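PDB 4QY7: uncharacterized protein YobA from Bacillus subtilis subsp. subtilis str. 168, which is of unknown function but adopts an OB-fold and belongs to the DUF3221 family, its signal sequence suggesting export from the cell. Local coordinates for residues 12-17 / 40-45. Numbering follows the deposited sequence. Where two conformers were deposited one is given.
Sequences YVVLKD and GQLMNK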
ATOM      1  N   TYR A  12       2.442   3.776  -4.325  1.00 12.27           N
ATOM      2  CA  TYR A  12       1.626   4.991  -4.344  1.00 12.56           C
ATOM      3  C   TYR A  12       0.248   4.699  -3.827  1.00 14.84           C
ATOM      4  O   TYR A  12      -0.372   3.750  -4.309  1.00 12.65           O
ATOM      5  CB  TYR A  12       1.506   5.562  -5.771  1.00 14.84           C
ATOM      6  CG  TYR A  12       2.823   5.989  -6.362  1.00 18.81           C
ATOM      7  CD1 TYR A  12       3.684   5.055  -6.939  1.00 19.81           C
ATOM      8  CD2 TYR A  12       3.273   7.294  -6.232  1.00 21.90           C
ATOM      9  CE1 TYR A  12       4.930   5.429  -7.435  1.00 20.04           C
ATOM     10  CE2 TYR A  12       4.509   7.688  -6.758  1.00 22.66           C
ATOM     11  CZ  TYR A  12       5.334   6.744  -7.343  1.00 26.48           C
ATOM     12  OH  TYR A  12       6.570   7.086  -7.867  1.00 31.73           O
ATOM     13  N   VAL A  13      -0.283   5.547  -2.944  1.00 12.28           N
ATOM     14  CA  VAL A  13      -1.623   5.338  -2.373  1.00 11.53           C
ATOM     15  C   VAL A  13      -2.672   5.705  -3.397  1.00 15.11           C
ATOM     16  O   VAL A  13      -2.737   6.863  -3.748  1.00 16.64           O
ATOM     17  CB  VAL A  13      -1.836   6.166  -1.084  1.00 14.85           C
ATOM     18  CG1 VAL A  13      -3.239   5.951  -0.487  1.00 15.50           C
ATOM     19  CG2 VAL A  13      -0.763   5.849  -0.040  1.00 14.70           C
ATOM     20  N   VAL A  14      -3.497   4.755  -3.849  1.00 14.15           N
ATOM     21  CA  VAL A  14      -4.570   5.031  -4.831  0.50 13.98           C
ATOM     22  C   VAL A  14      -5.934   5.037  -4.151  1.00 18.95           C
ATOM     23  O   VAL A  14      -6.809   5.811  -4.550  1.00 20.67           O
ATOM     24  CB  VAL A  14      -4.579   4.094  -6.071  0.50 17.22           C
ATOM     25  CG1 VAL A  14      -3.455   4.465  -7.027  0.50 18.80           C
ATOM     26  CG2 VAL A  14      -4.517   2.617  -5.697  0.50 15.39           C
ATOM     27  N   LEU A  15      -6.130   4.200  -3.126  1.00 16.39           N
ATOM     28  CA  LEU A  15      -7.367   4.166  -2.336  0.50 16.44           C
ATOM     29  C   LEU A  15      -7.004   4.069  -0.870  1.00 20.07           C
ATOM     30  O   LEU A  15      -6.036   3.401  -0.522  1.00 17.67           O
ATOM     31  CB  LEU A  15      -8.248   2.978  -2.726  0.50 16.94           C
ATOM     32  CG  LEU A  15      -8.787   2.959  -4.154  0.50 20.73           C
ATOM     33  CD1 LEU A  15      -9.190   1.544  -4.560  0.50 22.08           C
ATOM     34  CD2 LEU A  15      -9.977   3.921  -4.302  0.50 25.80           C
ATOM     35  N   LYS A  16      -7.752   4.742   0.001  1.00 17.18           N
ATOM     36  CA  LYS A  16      -7.465   4.692   1.435  1.00 16.47           C
ATOM     37  C   LYS A  16      -8.763   4.847   2.173  1.00 22.59           C
ATOM     38  O   LYS A  16      -9.523   5.769   1.870  1.00 25.44           O
ATOM     39  CB  LYS A  16      -6.478   5.809   1.853  1.00 18.66           C
ATOM     40  CG  LYS A  16      -5.974   5.664   3.317  1.00 19.17           C
ATOM     41  CD  LYS A  16      -6.769   6.550   4.292  1.00 25.93           C
ATOM     42  CE  LYS A  16      -6.345   6.367   5.724  1.00 26.58           C
ATOM     43  NZ  LYS A  16      -6.965   7.403   6.613  1.00 25.58           N
ATOM     44  N   ASP A  17      -9.046   3.928   3.087  1.00 21.28           N
ATOM     45  CA  ASP A  17     -10.203   4.025   3.971  1.00 21.05           C
ATOM     46  C   ASP A  17      -9.657   3.810   5.366  1.00 23.61           C
ATOM     47  O   ASP A  17      -8.439   3.726   5.527  1.00 21.52           O
ATOM     48  CB  ASP A  17     -11.328   3.075   3.541  1.00 23.17           C
ATOM     49  CG  ASP A  17     -11.086   1.587   3.673  1.00 30.12           C
ATOM     50  OD1 ASP A  17     -10.299   1.180   4.564  1.00 28.29           O
ATOM     51  OD2 ASP A  17     -11.766   0.815   2.962  1.00 39.88           O
ATOM     52  N   GLY A  40     -12.107  -2.516  -8.689  1.00 26.90           N
ATOM     53  CA  GLY A  40     -12.111  -3.563  -9.707  1.00 27.56           C
ATOM     54  C   GLY A  40     -11.287  -3.203 -10.927  1.00 30.03           C
ATOM     55  O   GLY A  40     -10.552  -4.033 -11.465  1.00 30.62           O
ATOM     56  N   GLN A  41     -11.396  -1.949 -11.372  1.00 24.90           N
ATOM     57  CA  GLN A  41     -10.640  -1.479 -12.533  1.00 23.95           C
ATOM     58  C   GLN A  41      -9.159  -1.394 -12.229  1.00 25.97           C
ATOM     59  O   GLN A  41      -8.340  -1.673 -13.118  1.00 25.25           O
ATOM     60  CB  GLN A  41     -11.143  -0.113 -12.971  1.00 24.87           C
ATOM     61  CG  GLN A  41     -12.485  -0.177 -13.703  1.00 25.21           C
ATOM     62  CD  GLN A  41     -13.025   1.194 -13.998  1.00 39.73           C
ATOM     63  OE1 GLN A  41     -13.080   2.068 -13.120  1.00 29.14           O
ATOM     64  NE2 GLN A  41     -13.444   1.427 -15.244  1.00 33.83           N
ATOM     65  N   LEU A  42      -8.803  -0.956 -10.995  1.00 23.17           N
ATOM     66  CA  LEU A  42      -7.396  -0.927 -10.583  1.00 21.90           C
ATOM     67  C   LEU A  42      -6.835  -2.330 -10.555  1.00 25.41           C
ATOM     68  O   LEU A  42      -5.700  -2.513 -10.997  1.00 24.80           O
ATOM     69  CB  LEU A  42      -7.215  -0.318  -9.184  1.00 20.60           C
ATOM     70  CG  LEU A  42      -7.446   1.170  -9.066  1.00 23.73           C
ATOM     71  CD1 LEU A  42      -7.617   1.548  -7.632  1.00 23.39           C
ATOM     72  CD2 LEU A  42      -6.293   1.983  -9.694  1.00 21.31           C
HETATM   73  N   MSE A  43      -7.639  -3.318 -10.033  1.00 24.79           N
HETATM   74  CA  MSE A  43      -7.201  -4.723  -9.971  0.65 24.85           C
HETATM   75  C   MSE A  43      -6.850  -5.230 -11.371  1.00 32.39           C
HETATM   76  O   MSE A  43      -5.863  -5.953 -11.530  1.00 33.90           O
HETATM   77  CB  MSE A  43      -8.272  -5.622  -9.321  0.65 25.64           C
HETATM   78  CG  MSE A  43      -8.543  -5.297  -7.851  0.65 28.21           C
HETATM   79 SE   MSE A  43      -7.075  -5.714  -6.696  0.49 30.04          SE
HETATM   80  CE  MSE A  43      -7.301  -4.386  -5.361  0.65 26.55           C
ATOM     81  N   ASN A  44      -7.624  -4.824 -12.387  1.00 31.79           N
ATOM     82  CA  ASN A  44      -7.374  -5.225 -13.779  1.00 33.32           C
ATOM     83  C   ASN A  44      -6.156  -4.505 -14.373  1.00 35.56           C
ATOM     84  O   ASN A  44      -5.246  -5.155 -14.885  1.00 38.05           O
ATOM     85  CB  ASN A  44      -8.602  -4.930 -14.628  1.00 36.81           C
ATOM     86  CG  ASN A  44      -8.442  -5.345 -16.063  1.00 69.03           C
ATOM     87  OD1 ASN A  44      -8.239  -6.527 -16.352  1.00 63.59           O
ATOM     88  ND2 ASN A  44      -8.491  -4.381 -16.986  1.00 63.06           N
ATOM     89  N   LYS A  45      -6.117  -3.175 -14.280  1.00 27.72           N
ATOM     90  CA  LYS A  45      -5.036  -2.391 -14.873  1.00 26.04           C
ATOM     91  C   LYS A  45      -3.664  -2.637 -14.235  1.00 30.97           C
ATOM     92  O   LYS A  45      -2.672  -2.693 -14.956  1.00 31.92           O
ATOM     93  CB  LYS A  45      -5.376  -0.899 -14.758  1.00 26.63           C
ATOM     94  CG  LYS A  45      -4.339   0.020 -15.371  1.00 31.73           C
ATOM     95  CD  LYS A  45      -4.884   1.405 -15.651  1.00 35.14           C
ATOM     96  CE  LYS A  45      -3.801   2.263 -16.264  1.00 40.56           C
ATOM     97  NZ  LYS A  45      -4.318   3.576 -16.712  1.00 45.63           N
TER
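L42 of helix 39-45 meets V14 and L15 of strand 7-16 through a single methyl group, CD1. Its CD1 lies 3.8 Å from CG2 of V14 and 3.5 Å from CD1 of L15. Both pairs meet tip to tip, the side chains spanning the 8.8 Å between the CA atoms of V14 and L42. L42 suits this span: with CG anti to the carbonyl carbon (chi1 -71°), its long branched chain extends from the helix to the strand. V14, beta-branched as strand residues often are and so a short chain with little freedom, presents CG2, whereas L15 has the extra reach for its own CD1 to arrive beside that of L42.

Two consecutive strand residues can both point at the helix because V14 and L15 form a classic beta bulge, facing I22 of the neighbouring strand together; the psi of -34° at V14 breaks the usual alternation of sides. Backbone hydrogen bonds of both with I22 fix the bulge. P30 and I24 also touch V14, while M43, a selenomethionine one residue beyond L42, rests on I22 and P82.

The short helix 39-45, which lies in the chain between strands 20-24 and 50-54, thus packs its buried L42 on strand 7-16 of the OB-fold sheet. With no hydrogen bond between the two segments, the joining between them is apolar and small, 114 Å² in all, and rests on dispersion and the burial of apolar surface.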